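Local coordinates for protein enoyl-CoA hydratase (Mycobacterium smegmatis, PDB 3PE8) that probably catalyses the reversible hydration of 2-trans-enoyl-CoA thioesters, as in the crotonase family, and binds a zinc ion, at residues Pro9-Asp14 with Ala35-Thr40; Asp47-Asp52 with Pro89-Pro94; Leu110-Asp115 with Val142-Lys147; Met135-Leu140 with Glu226-Trp231. One frame throughout, in Å; residues are numbered along the deposited sequence.

Contact 1 of 4, residues Pro9-Asp14 with Ala35-Thr40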
loop_
_atom_site.group_PDB
_atom_site.type_symbol
_atom_site.label_atom_id
_atom_site.label_comp_id
_atom_site.label_asym_id
_atom_site.label_seq_id
_atom_site.Cartn_x
_atom_site.Cartn_y
_atom_site.Cartn_z
ATOM N N PRO A 9 -40.261 18.305 9.014
ATOM C CA PRO A 9 -39.148 18.048 8.111
ATOM C C PRO A 9 -38.504 16.709 8.421
ATOM O O PRO A 9 -38.508 16.259 9.578
ATOM C CB PRO A 9 -38.173 19.176 8.415
ATOM C CG PRO A 9 -38.484 19.576 9.790
ATOM C CD PRO A 9 -39.962 19.392 9.956
ATOM N N VAL A 10 -37.923 16.106 7.398
ATOM C CA VAL A 10 -37.255 14.821 7.564
ATOM C C VAL A 10 -35.941 14.930 8.327
ATOM O O VAL A 10 -35.417 13.910 8.754
ATOM C CB VAL A 10 -36.984 14.085 6.216
ATOM C CG1 VAL A 10 -38.318 13.675 5.550
ATOM C CG2 VAL A 10 -36.048 14.897 5.313
ATOM N N LEU A 11 -35.412 16.152 8.497
ATOM C CA LEU A 11 -34.152 16.386 9.212
ATOM C C LEU A 11 -34.297 17.624 10.068
ATOM O O LEU A 11 -34.577 18.687 9.535
ATOM C CB LEU A 11 -32.959 16.582 8.274
ATOM C CG LEU A 11 -31.589 16.606 8.961
ATOM C CD1 LEU A 11 -31.150 15.226 9.424
ATOM C CD2 LEU A 11 -30.543 17.217 7.991
ATOM N N LEU A 12 -34.152 17.495 11.374
ATOM C CA LEU A 12 -34.194 18.657 12.263
ATOM C C LEU A 12 -32.797 19.213 12.434
ATOM O O LEU A 12 -31.821 18.441 12.474
ATOM C CB LEU A 12 -34.794 18.297 13.617
ATOM C CG LEU A 12 -36.217 17.756 13.544
ATOM C CD1 LEU A 12 -36.638 17.233 14.898
ATOM C CD2 LEU A 12 -37.196 18.812 13.049
ATOM N N VAL A 13 -32.696 20.544 12.506
ATOM C CA VAL A 13 -31.395 21.227 12.605
ATOM C C VAL A 13 -31.455 22.233 13.751
ATOM O O VAL A 13 -32.355 23.057 13.807
ATOM C CB VAL A 13 -31.025 21.945 11.275
ATOM C CG1 VAL A 13 -29.672 22.656 11.364
ATOM C CG2 VAL A 13 -31.078 20.985 10.057
ATOM N N ASP A 14 -30.462 22.177 14.654
ATOM C CA ASP A 14 -30.314 23.129 15.743
ATOM C C ASP A 14 -28.853 23.578 15.766
ATOM O O ASP A 14 -27.965 22.746 15.564
ATOM C CB ASP A 14 -30.614 22.469 17.080
ATOM C CG ASP A 14 -30.339 23.399 18.261
ATOM O OD1 ASP A 14 -29.219 23.381 18.821
ATOM O OD2 ASP A 14 -31.230 24.223 18.569
ATOM N N ALA A 35 -34.676 8.638 -0.261
ATOM C CA ALA A 35 -33.961 9.543 -1.161
ATOM C C ALA A 35 -33.956 10.961 -0.637
ATOM O O ALA A 35 -32.926 11.624 -0.648
ATOM C CB ALA A 35 -34.595 9.473 -2.610
ATOM N N GLU A 36 -35.108 11.435 -0.183
ATOM C CA GLU A 36 -35.210 12.778 0.387
ATOM C C GLU A 36 -34.333 12.971 1.617
ATOM O O GLU A 36 -33.624 13.965 1.723
ATOM C CB GLU A 36 -36.666 13.135 0.725
ATOM C CG GLU A 36 -36.849 14.571 1.216
ATOM C CD GLU A 36 -38.234 14.858 1.797
ATOM O OE1 GLU A 36 -39.071 13.921 1.874
ATOM O OE2 GLU A 36 -38.461 16.034 2.186
ATOM N N LEU A 37 -34.358 12.015 2.544
ATOM C CA LEU A 37 -33.547 12.175 3.754
ATOM C C LEU A 37 -32.066 12.097 3.417
ATOM O O LEU A 37 -31.264 12.872 3.946
ATOM C CB LEU A 37 -33.946 11.160 4.810
ATOM C CG LEU A 37 -33.149 11.210 6.117
ATOM C CD1 LEU A 37 -33.071 12.644 6.722
ATOM C CD2 LEU A 37 -33.797 10.210 7.115
ATOM N N ARG A 38 -31.679 11.205 2.506
ATOM C CA ARG A 38 -30.262 11.140 2.106
ATOM C C ARG A 38 -29.799 12.472 1.539
ATOM O O ARG A 38 -28.797 13.041 1.975
ATOM C CB ARG A 38 -30.041 10.005 1.095
ATOM C CG ARG A 38 -30.150 8.622 1.665
ATOM C CD ARG A 38 -29.782 7.493 0.632
ATOM N NE ARG A 38 -30.388 7.543 -0.714
ATOM C CZ ARG A 38 -31.472 6.871 -1.120
ATOM N NH1 ARG A 38 -32.165 6.094 -0.294
ATOM N NH2 ARG A 38 -31.894 6.990 -2.377
ATOM N N SER A 39 -30.558 13.010 0.592
ATOM C CA SER A 39 -30.237 14.292 -0.046
ATOM C C SER A 39 -30.093 15.395 0.993
ATOM O O SER A 39 -29.127 16.181 0.985
ATOM C CB SER A 39 -31.347 14.687 -1.015
ATOM O OG SER A 39 -31.063 15.941 -1.633
ATOM N N THR A 40 -31.098 15.473 1.861
ATOM C CA THR A 40 -31.172 16.520 2.876
ATOM C C THR A 40 -30.021 16.387 3.890
ATOM O O THR A 40 -29.378 17.385 4.252
ATOM C CB THR A 40 -32.555 16.499 3.585
ATOM O OG1 THR A 40 -33.592 16.677 2.602
ATOM C CG2 THR A 40 -32.661 17.629 4.611
HETATM O O HOH W 1 -38.644 17.370 4.854
#

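Contact 2 of 4, residues Asp47-Asp52 with Pro89-Pro94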
loop_
_atom_site.group_PDB
_atom_site.type_symbol
_atom_site.label_atom_id
_atom_site.label_comp_id
_atom_site.label_asym_id
_atom_site.label_seq_id
_atom_site.Cartn_x
_atom_site.Cartn_y
_atom_site.Cartn_z
ATOM N N ASP A 47 -23.331 21.875 4.305
ATOM C CA ASP A 47 -23.689 23.227 4.734
ATOM C C ASP A 47 -23.007 23.541 6.075
ATOM O O ASP A 47 -22.516 24.664 6.283
ATOM C CB ASP A 47 -25.212 23.389 4.848
ATOM C CG ASP A 47 -25.919 23.573 3.494
ATOM O OD1 ASP A 47 -25.293 23.829 2.448
ATOM O OD2 ASP A 47 -27.160 23.487 3.489
ATOM N N ALA A 48 -22.960 22.550 6.986
ATOM C CA ALA A 48 -22.303 22.721 8.278
ATOM C C ALA A 48 -20.808 22.998 8.078
ATOM O O ALA A 48 -20.243 23.867 8.717
ATOM C CB ALA A 48 -22.525 21.485 9.176
ATOM N N GLN A 49 -20.190 22.268 7.160
ATOM C CA GLN A 49 -18.777 22.474 6.864
ATOM C C GLN A 49 -18.506 23.893 6.393
ATOM O O GLN A 49 -17.471 24.493 6.733
ATOM C CB GLN A 49 -18.306 21.462 5.813
ATOM C CG GLN A 49 -16.878 21.659 5.372
ATOM C CD GLN A 49 -15.877 21.444 6.477
ATOM O OE1 GLN A 49 -16.083 20.608 7.355
ATOM N NE2 GLN A 49 -14.741 22.144 6.398
ATOM N N ASN A 50 -19.420 24.423 5.576
ATOM C CA ASN A 50 -19.267 25.750 4.977
ATOM C C ASN A 50 -19.699 26.930 5.862
ATOM O O ASN A 50 -19.401 28.096 5.554
ATOM C CB ASN A 50 -20.036 25.802 3.647
ATOM C CG ASN A 50 -19.473 24.852 2.607
ATOM O OD1 ASN A 50 -18.285 24.536 2.626
ATOM N ND2 ASN A 50 -20.339 24.377 1.694
ATOM N N ASP A 51 -20.360 26.634 6.974
ATOM C CA ASP A 51 -20.967 27.654 7.802
ATOM C C ASP A 51 -19.999 28.061 8.895
ATOM O O ASP A 51 -19.682 27.270 9.784
ATOM C CB ASP A 51 -22.278 27.143 8.416
ATOM C CG ASP A 51 -23.108 28.254 9.050
ATOM O OD1 ASP A 51 -22.516 29.278 9.483
ATOM O OD2 ASP A 51 -24.364 28.109 9.067
ATOM N N ASP A 52 -19.542 29.308 8.852
ATOM C CA ASP A 52 -18.590 29.798 9.823
ATOM C C ASP A 52 -19.136 29.881 11.257
ATOM O O ASP A 52 -18.343 30.020 12.184
ATOM C CB ASP A 52 -18.038 31.185 9.403
ATOM C CG ASP A 52 -17.116 31.121 8.183
ATOM O OD1 ASP A 52 -16.731 30.026 7.746
ATOM O OD2 ASP A 52 -16.744 32.199 7.650
ATOM N N PRO A 89 -19.695 13.747 2.635
ATOM C CA PRO A 89 -18.744 14.718 2.070
ATOM C C PRO A 89 -17.432 14.852 2.848
ATOM O O PRO A 89 -17.337 14.413 3.995
ATOM C CB PRO A 89 -19.534 16.034 2.138
ATOM C CG PRO A 89 -20.385 15.865 3.346
ATOM C CD PRO A 89 -20.818 14.424 3.306
ATOM N N ASP A 90 -16.405 15.400 2.201
ATOM C CA ASP A 90 -15.160 15.704 2.877
ATOM C C ASP A 90 -15.420 16.835 3.870
ATOM O O ASP A 90 -15.986 17.873 3.516
ATOM C CB ASP A 90 -14.074 16.127 1.886
ATOM C CG ASP A 90 -12.722 16.356 2.558
ATOM O OD1 ASP A 90 -12.372 15.615 3.495
ATOM O OD2 ASP A 90 -11.990 17.266 2.108
ATOM N N MET A 91 -15.013 16.627 5.108
ATOM C CA MET A 91 -15.269 17.578 6.187
ATOM C C MET A 91 -13.996 17.699 7.011
ATOM O O MET A 91 -13.271 16.718 7.190
ATOM C CB MET A 91 -16.417 17.078 7.062
ATOM C CG MET A 91 -17.765 17.091 6.348
ATOM S SD MET A 91 -19.040 16.522 7.464
ATOM C CE MET A 91 -19.197 17.954 8.556
ATOM N N THR A 92 -13.743 18.892 7.538
ATOM C CA THR A 92 -12.660 19.092 8.495
ATOM C C THR A 92 -13.192 19.403 9.874
ATOM O O THR A 92 -12.409 19.462 10.821
ATOM C CB THR A 92 -11.726 20.198 8.078
ATOM O OG1 THR A 92 -12.415 21.459 8.086
ATOM C CG2 THR A 92 -11.124 19.897 6.686
ATOM N N LYS A 93 -14.505 19.615 10.000
ATOM C CA LYS A 93 -15.141 19.826 11.313
ATOM C C LYS A 93 -15.577 18.469 11.892
ATOM O O LYS A 93 -16.149 17.653 11.188
ATOM C CB LYS A 93 -16.344 20.759 11.158
ATOM C CG LYS A 93 -15.954 22.150 10.642
ATOM C CD LYS A 93 -17.108 23.083 10.536
ATOM C CE LYS A 93 -16.686 24.380 9.893
ATOM N NZ LYS A 93 -17.866 25.251 9.637
ATOM N N PRO A 94 -15.360 18.249 13.189
ATOM C CA PRO A 94 -15.686 16.971 13.751
ATOM C C PRO A 94 -17.172 16.638 13.762
ATOM O O PRO A 94 -17.993 17.504 14.019
ATOM C CB PRO A 94 -15.215 17.084 15.198
ATOM C CG PRO A 94 -14.307 18.205 15.253
ATOM C CD PRO A 94 -14.621 19.102 14.129
HETATM O O HOH W 2 -16.637 27.403 8.229
#

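Contact 3 of 4, residues Leu110-Asp115 with Val142-Lys147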
loop_
_atom_site.group_PDB
_atom_site.type_symbol
_atom_site.label_atom_id
_atom_site.label_comp_id
_atom_site.label_asym_id
_atom_site.label_seq_id
_atom_site.Cartn_x
_atom_site.Cartn_y
_atom_site.Cartn_z
ATOM N N LEU A 110 -23.715 4.763 8.419
ATOM C CA LEU A 110 -23.726 6.179 8.861
ATOM C C LEU A 110 -22.952 6.367 10.159
ATOM O O LEU A 110 -22.127 7.281 10.290
ATOM C CB LEU A 110 -25.143 6.733 9.014
ATOM C CG LEU A 110 -25.946 7.224 7.847
ATOM C CD1 LEU A 110 -27.138 8.022 8.432
ATOM C CD2 LEU A 110 -25.169 8.095 6.847
ATOM N N ALA A 111 -23.162 5.473 11.126
ATOM C CA ALA A 111 -22.441 5.559 12.385
ATOM C C ALA A 111 -20.943 5.436 12.177
ATOM O O ALA A 111 -20.170 6.138 12.806
ATOM C CB ALA A 111 -22.963 4.490 13.393
ATOM N N LEU A 112 -20.535 4.505 11.305
ATOM C CA LEU A 112 -19.132 4.240 10.992
ATOM C C LEU A 112 -18.422 5.433 10.318
ATOM O O LEU A 112 -17.202 5.504 10.373
ATOM C CB LEU A 112 -19.006 2.967 10.140
ATOM C CG LEU A 112 -19.306 1.671 10.889
ATOM C CD1 LEU A 112 -19.489 0.492 9.875
ATOM C CD2 LEU A 112 -18.236 1.305 11.909
ATOM N N TYR A 113 -19.161 6.308 9.650
ATOM C CA TYR A 113 -18.586 7.521 9.079
ATOM C C TYR A 113 -18.231 8.574 10.130
ATOM O O TYR A 113 -17.405 9.445 9.874
ATOM C CB TYR A 113 -19.561 8.205 8.112
ATOM C CG TYR A 113 -19.620 7.664 6.715
ATOM C CD1 TYR A 113 -18.556 7.752 5.870
ATOM C CD2 TYR A 113 -20.780 7.090 6.247
ATOM C CE1 TYR A 113 -18.615 7.287 4.569
ATOM C CE2 TYR A 113 -20.862 6.614 4.943
ATOM C CZ TYR A 113 -19.781 6.701 4.117
ATOM O OH TYR A 113 -19.882 6.221 2.819
ATOM N N CYS A 114 -18.905 8.546 11.273
ATOM C CA CYS A 114 -18.655 9.583 12.283
ATOM C C CYS A 114 -17.237 9.519 12.833
ATOM O O CYS A 114 -16.658 8.448 12.934
ATOM C CB CYS A 114 -19.657 9.462 13.425
ATOM S SG CYS A 114 -21.395 9.735 12.950
ATOM N N ASP A 115 -16.696 10.655 13.242
ATOM C CA ASP A 115 -15.382 10.679 13.853
ATOM C C ASP A 115 -15.369 10.029 15.220
ATOM O O ASP A 115 -14.420 9.296 15.542
ATOM C CB ASP A 115 -14.876 12.105 13.962
ATOM C CG ASP A 115 -14.691 12.756 12.598
ATOM O OD1 ASP A 115 -13.887 12.219 11.791
ATOM O OD2 ASP A 115 -15.367 13.773 12.306
ATOM N N VAL A 142 -15.192 -2.332 5.123
ATOM C CA VAL A 142 -13.900 -1.741 5.437
ATOM C C VAL A 142 -13.889 -1.198 6.871
ATOM O O VAL A 142 -12.995 -1.511 7.659
ATOM C CB VAL A 142 -13.551 -0.628 4.459
ATOM C CG1 VAL A 142 -12.188 -0.006 4.794
ATOM C CG2 VAL A 142 -13.581 -1.241 3.022
ATOM N N ARG A 143 -14.896 -0.386 7.193
ATOM C CA ARG A 143 -14.885 0.307 8.472
ATOM C C ARG A 143 -15.340 -0.535 9.661
ATOM O O ARG A 143 -14.934 -0.239 10.789
ATOM C CB ARG A 143 -15.688 1.606 8.408
ATOM C CG ARG A 143 -15.175 2.594 7.379
ATOM C CD ARG A 143 -15.749 4.016 7.544
ATOM N NE ARG A 143 -15.158 4.842 6.505
ATOM C CZ ARG A 143 -15.657 5.023 5.281
ATOM N NH1 ARG A 143 -16.865 4.576 4.952
ATOM N NH2 ARG A 143 -14.932 5.687 4.376
ATOM N N LEU A 144 -16.174 -1.534 9.452
ATOM C CA LEU A 144 -16.607 -2.375 10.597
ATOM C C LEU A 144 -15.432 -3.143 11.166
ATOM O O LEU A 144 -15.146 -3.020 12.359
ATOM C CB LEU A 144 -17.833 -3.209 10.278
ATOM C CG LEU A 144 -18.439 -3.911 11.490
ATOM C CD1 LEU A 144 -18.917 -2.939 12.590
ATOM C CD2 LEU A 144 -19.544 -4.838 11.013
ATOM N N PRO A 145 -14.635 -3.860 10.346
ATOM C CA PRO A 145 -13.425 -4.479 10.986
ATOM C C PRO A 145 -12.456 -3.461 11.577
ATOM O O PRO A 145 -11.842 -3.708 12.608
ATOM C CB PRO A 145 -12.761 -5.262 9.856
ATOM C CG PRO A 145 -13.715 -5.235 8.750
ATOM C CD PRO A 145 -14.762 -4.228 8.929
ATOM N N GLN A 146 -12.320 -2.305 10.926
ATOM C CA GLN A 146 -11.465 -1.227 11.417
ATOM C C GLN A 146 -11.845 -0.765 12.831
ATOM O O GLN A 146 -10.950 -0.454 13.652
ATOM C CB GLN A 146 -11.509 -0.050 10.445
ATOM C CG GLN A 146 -10.694 1.112 10.804
ATOM C CD GLN A 146 -10.898 2.296 9.896
ATOM O OE1 GLN A 146 -12.027 2.622 9.529
ATOM N NE2 GLN A 146 -9.791 2.948 9.505
ATOM N N LYS A 147 -13.145 -0.691 13.101
ATOM C CA LYS A 147 -13.649 -0.052 14.341
ATOM C C LYS A 147 -14.168 -1.007 15.409
ATOM O O LYS A 147 -14.266 -0.602 16.579
ATOM C CB LYS A 147 -14.648 1.048 13.958
ATOM C CG LYS A 147 -13.994 2.109 13.085
ATOM C CD LYS A 147 -14.856 3.364 12.856
ATOM C CE LYS A 147 -14.159 4.377 12.020
ATOM N NZ LYS A 147 -14.896 5.699 11.980
HETATM O O HOH W 3 -17.535 5.887 13.787
HETATM O O HOH W 4 -17.610 5.146 2.075
HETATM O O HOH W 5 -14.286 6.673 14.512
#

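Contact 4 of 4, residues Met135-Leu140 with Glu226-Trp231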
loop_
_atom_site.group_PDB
_atom_site.type_symbol
_atom_site.label_atom_id
_atom_site.label_comp_id
_atom_site.label_asym_id
_atom_site.label_seq_id
_atom_site.Cartn_x
_atom_site.Cartn_y
_atom_site.Cartn_z
ATOM N N MET A 135 -25.028 -6.359 -0.991
ATOM C CA MET A 135 -23.641 -6.090 -0.604
ATOM C C MET A 135 -23.479 -4.621 -0.192
ATOM O O MET A 135 -24.104 -3.741 -0.784
ATOM C CB MET A 135 -22.700 -6.419 -1.756
ATOM C CG MET A 135 -22.597 -7.889 -2.040
ATOM S SD MET A 135 -21.749 -8.855 -0.797
ATOM C CE MET A 135 -20.055 -8.392 -1.241
ATOM N N PRO A 136 -22.591 -4.338 0.784
ATOM C CA PRO A 136 -22.410 -2.966 1.264
ATOM C C PRO A 136 -21.661 -2.096 0.247
ATOM O O PRO A 136 -20.751 -2.571 -0.438
ATOM C CB PRO A 136 -21.563 -3.156 2.539
ATOM C CG PRO A 136 -20.821 -4.397 2.305
ATOM C CD PRO A 136 -21.746 -5.288 1.517
ATOM N N THR A 137 -22.073 -0.830 0.131
ATOM C CA THR A 137 -21.412 0.125 -0.739
ATOM C C THR A 137 -21.043 1.428 -0.038
ATOM O O THR A 137 -20.473 2.336 -0.665
ATOM C CB THR A 137 -22.291 0.461 -1.987
ATOM O OG1 THR A 137 -23.468 1.145 -1.580
ATOM C CG2 THR A 137 -22.647 -0.830 -2.747
ATOM N N TRP A 138 -21.316 1.531 1.265
ATOM C CA TRP A 138 -20.981 2.724 2.033
ATOM C C TRP A 138 -19.949 2.413 3.105
ATOM O O TRP A 138 -19.915 3.033 4.174
ATOM C CB TRP A 138 -22.218 3.319 2.703
ATOM C CG TRP A 138 -23.115 4.146 1.837
ATOM C CD1 TRP A 138 -23.045 4.337 0.484
ATOM C CD2 TRP A 138 -24.269 4.888 2.282
ATOM N NE1 TRP A 138 -24.073 5.165 0.059
ATOM C CE2 TRP A 138 -24.843 5.498 1.145
ATOM C CE3 TRP A 138 -24.874 5.081 3.535
ATOM C CZ2 TRP A 138 -25.978 6.303 1.223
ATOM C CZ3 TRP A 138 -26.002 5.864 3.607
ATOM C CH2 TRP A 138 -26.547 6.464 2.461
ATOM N N GLY A 139 -19.083 1.474 2.794
ATOM C CA GLY A 139 -17.916 1.204 3.612
ATOM C C GLY A 139 -18.033 0.231 4.764
ATOM O O GLY A 139 -17.031 0.035 5.476
ATOM N N LEU A 140 -19.178 -0.415 4.931
ATOM C CA LEU A 140 -19.305 -1.330 6.064
ATOM C C LEU A 140 -18.168 -2.352 6.102
ATOM O O LEU A 140 -17.620 -2.656 7.161
ATOM C CB LEU A 140 -20.649 -2.025 6.058
ATOM C CG LEU A 140 -21.032 -2.760 7.349
ATOM C CD1 LEU A 140 -22.502 -2.691 7.574
ATOM C CD2 LEU A 140 -20.520 -4.219 7.186
ATOM N N GLU A 226 -16.130 -3.088 -6.037
ATOM C CA GLU A 226 -16.039 -4.136 -7.052
ATOM C C GLU A 226 -16.854 -5.374 -6.671
ATOM O O GLU A 226 -17.554 -5.936 -7.525
ATOM C CB GLU A 226 -14.594 -4.471 -7.289
ATOM C CG GLU A 226 -13.860 -3.330 -7.990
ATOM C CD GLU A 226 -14.223 -3.221 -9.442
ATOM O OE1 GLU A 226 -13.615 -3.997 -10.220
ATOM O OE2 GLU A 226 -15.122 -2.406 -9.808
ATOM N N ALA A 227 -16.795 -5.789 -5.410
ATOM C CA ALA A 227 -17.585 -6.940 -4.961
ATOM C C ALA A 227 -19.093 -6.662 -5.085
ATOM O O ALA A 227 -19.864 -7.558 -5.447
ATOM C CB ALA A 227 -17.221 -7.333 -3.532
ATOM N N ALA A 228 -19.522 -5.424 -4.793
ATOM C CA ALA A 228 -20.929 -5.044 -4.938
ATOM C C ALA A 228 -21.362 -5.099 -6.410
ATOM O O ALA A 228 -22.426 -5.631 -6.731
ATOM C CB ALA A 228 -21.183 -3.653 -4.336
ATOM N N ARG A 229 -20.527 -4.575 -7.300
ATOM C CA ARG A 229 -20.849 -4.604 -8.713
ATOM C C ARG A 229 -20.964 -6.036 -9.230
ATOM O O ARG A 229 -21.869 -6.356 -10.011
ATOM C CB ARG A 229 -19.836 -3.789 -9.506
ATOM C CG ARG A 229 -20.027 -2.287 -9.269
ATOM C CD ARG A 229 -19.213 -1.417 -10.194
ATOM N NE ARG A 229 -17.832 -1.243 -9.733
ATOM C CZ ARG A 229 -17.384 -0.214 -9.021
ATOM N NH1 ARG A 229 -16.109 -0.181 -8.677
ATOM N NH2 ARG A 229 -18.190 0.772 -8.632
ATOM N N GLN A 230 -20.066 -6.897 -8.771
ATOM C CA GLN A 230 -20.065 -8.297 -9.206
ATOM C C GLN A 230 -21.327 -9.006 -8.699
ATOM O O GLN A 230 -21.875 -9.838 -9.405
ATOM C CB GLN A 230 -18.810 -9.035 -8.718
ATOM N N TRP A 231 -21.745 -8.682 -7.472
ATOM C CA TRP A 231 -23.011 -9.188 -6.896
ATOM C C TRP A 231 -24.244 -8.768 -7.694
ATOM O O TRP A 231 -25.124 -9.603 -8.024
ATOM C CB TRP A 231 -23.141 -8.709 -5.436
ATOM C CG TRP A 231 -24.437 -9.120 -4.764
ATOM C CD1 TRP A 231 -25.532 -8.328 -4.518
ATOM C CD2 TRP A 231 -24.746 -10.400 -4.211
ATOM N NE1 TRP A 231 -26.514 -9.053 -3.867
ATOM C CE2 TRP A 231 -26.049 -10.323 -3.666
ATOM C CE3 TRP A 231 -24.045 -11.614 -4.116
ATOM C CZ2 TRP A 231 -26.652 -11.395 -3.032
ATOM C CZ3 TRP A 231 -24.656 -12.674 -3.516
ATOM C CH2 TRP A 231 -25.946 -12.563 -2.970
#

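Contact 1 of 4, residues Pro9-Asp14 with Ala35-Thr40
Both methyls of Val10 stand over one face of the Glu36 carboxylate. Val10 CG1 is 3.8 Å from Glu36 OE1, and Val10 CG2 sits over the inner part of the group, near CD. Water 1 lies on the same side of this plane. It takes a hydrogen bond from Val10 N (2.9 Å) and gives one to Glu36 OE2 (3.0 Å). This bridge is the polar link between the segments, which share no direct hydrogen bond.

The rest of the contact is mainly carbon packing. Leu37 CG is anti to the backbone N (chi1 179°). Beyond it, Leu37 CD1 meets the loop residue Val10, 3.4 Å from its O and 4.0 Å from its CG2. The Leu11 and Thr40 side chains lie alongside, running opposite ways, with Leu11 CB 3.8 Å from Thr40 CG2. Thr40 offers its methyl to Leu11, while its OG1 turns back to the helix and donates to Glu36 O at 2.9 Å, on the opposite face of that carbonyl from Thr40 N.

Leu11 also touches Phe41 and Ala44 further along helix 35-50, and Leu24 of the neighbouring strand. The contact thus joins the first turns of helix 35-50 to the start of strand 11-16, an edge strand, within this chain, of its main mixed sheet. Such helix-on-sheet layering belongs to the crotonase fold.

Contact 2 of 4, residues Asp47-Asp52 with Pro89-Pro94
Lys93 NZ is gripped by several oxygens at the C-terminal end of helix 35-50. It donates to Ala48 O at 2.9 Å, in the plane of that carbonyl, and to Gln49 O at 3.0 Å, from well above the plane (68° out of it). Val54 O and water 2 (2.9 Å from Lys93 NZ) also accept. These four acceptors share three N-H groups, so not all can be full bonds at once. The Lys93 chain is extended beyond CG, which carries the ammonium from the loop to the carbonyls of the last helical turn. A positive charge at this end of a helix probably gains from the helix dipole. Asp52 OD1, 5.3 Å from Lys93 NZ and linked to it by water 2, may also favour the charge.

Gln49 makes the reverse reach, from helix to loop. Its CG is anti to the backbone N (chi1 176°), and the chain then bends at chi2. Gln49 OE1 accepts from two consecutive backbone groups: Thr92 N at 2.9 Å, from above the amide plane, and Lys93 N at 3.2 Å, in the plane and on a lone pair. Gln49 NE2 donates to Thr92 OG1 at 3.0 Å in a nearly straight bond (167°). Both ends of the amide are therefore used, which fixes its rotation.

The loop 89-94 leads into strand 95-99, and Pro94 already pairs with Val57 of strand 56-61. Met91 packs on Leu45 of helix 35-50. Thr92 and Lys93 touch Arg203 of the long helix 199-234, so the loop lies between the two helices.

Contact 3 of 4, residues Leu110-Asp115 with Val142-Lys147
Arg143 CG and Lys147 CG are both anti to their carbonyl carbons (chi1 -60° in each). The Lys147 chain runs extended to its NZ and that of Arg143 to its NE, and both reach helix 106-113. The two residues are one turn apart and straddle Leu112. Leu112 CB meets Arg143 CB at 4.0 Å. Leu112 CD1 is 4.1 Å from Leu144 CB, while Leu112 CD2 lies by the aliphatic part of Lys147.

Leu112 O takes the main polar bond. Lys147 NZ donates to it at 2.8 Å, tilted 28° from the carbonyl plane. Arg143 CD lies against the same oxygen at 3.5 Å. Two waters also accept from Lys147 NZ, among them water 5 at 2.8 Å.

These are two helices of the crotonase fold. Helix 106-113 carries Glu109, a zinc ligand, and in relatives an N-H at the start of the equivalent helix helps to form the oxyanion hole. Pro145, with no N-H to give, coincides with the kink in helix 140-148.

The Arg143 guanidinium presents a face to Tyr113 CD1, off centre. Ring and guanidinium planes are 36° apart, and Arg143 NH1 comes to 3.2 Å from Tyr113 CE1. Water 4 lies in the guanidinium plane, where it accepts from Arg143 NH1 and is hydrogen-bonded to Tyr113 OH at 2.6 Å. Trp88 stacks on the Tyr113 ring. Leu144 and Pro145 pack on Tyr209 of a third subunit.

Contact 4 of 4, residues Met135-Leu140 with Glu226-Trp231
Met135 fills the hollow between Ala227, Ala228 and Trp231 on one side of helix 199-234. The two alanines leave a shallow floor, and the indole rises as a wall. Met135 CB rests on the floor, 3.9 Å from Ala228 CA. Its CG lies over one face of the indole, off centre, at 3.5 Å from Trp231 CG. The chain bends at chi2 (-70°) and again at chi3. The second bend sends the methyl back along the helix, and Met135 CE settles 3.8 Å from Ala227 CB. The side chain is thus curled over the helix.

Two interactions are recognisable here. Met135 CG makes a CH-pi contact with the five-membered ring of Trp231, and Met135 SD stands oblique to that ring at 5.1 Å from its centroid, a Met-aromatic contact. Trp231 NE1 is hydrogen-bonded to Gly133 O, which helps to hold the wall in place.

In the crotonase fold the C-terminal helices take part in trimer formation. In keeping with this, Ala204 of a third subunit packs on both Met135 and Trp231.

On the other flank of Ala228 a second bump enters. Thr137 CG2 touches Ala228 CB at 3.6 Å, and Pro136 O is 4.1 Å from the same methyl. Pro136 CB points away from the helix, and the ring packs on Glu109 and His129 of the zinc site, where Trp138 N and Leu140 N both donate to Glu109 OE1.

Contacts 1 and 2 use the two ends of helix 35-50, with centres 16 Å apart. Contacts 3 and 4 lie nearer the zinc, their centres 15 Å apart, and both meet the third subunit. The side chain of Pro136 in contact 4 is about 5 Å from the zinc ion, and that of Tyr113 in contact 3 about 9 Å. Trp138 of contact 4 touches both contact 3 and contact 1. Its O is 3.5 Å from Tyr113 OH, and its CH2 is 3.9 Å from Arg38 CD of contact 1. Contact 2 reaches contact 3 where Pro94 CA lies 3.5 Å from Asp115 OD2. Contacts 1 and 2 are away from the zinc site.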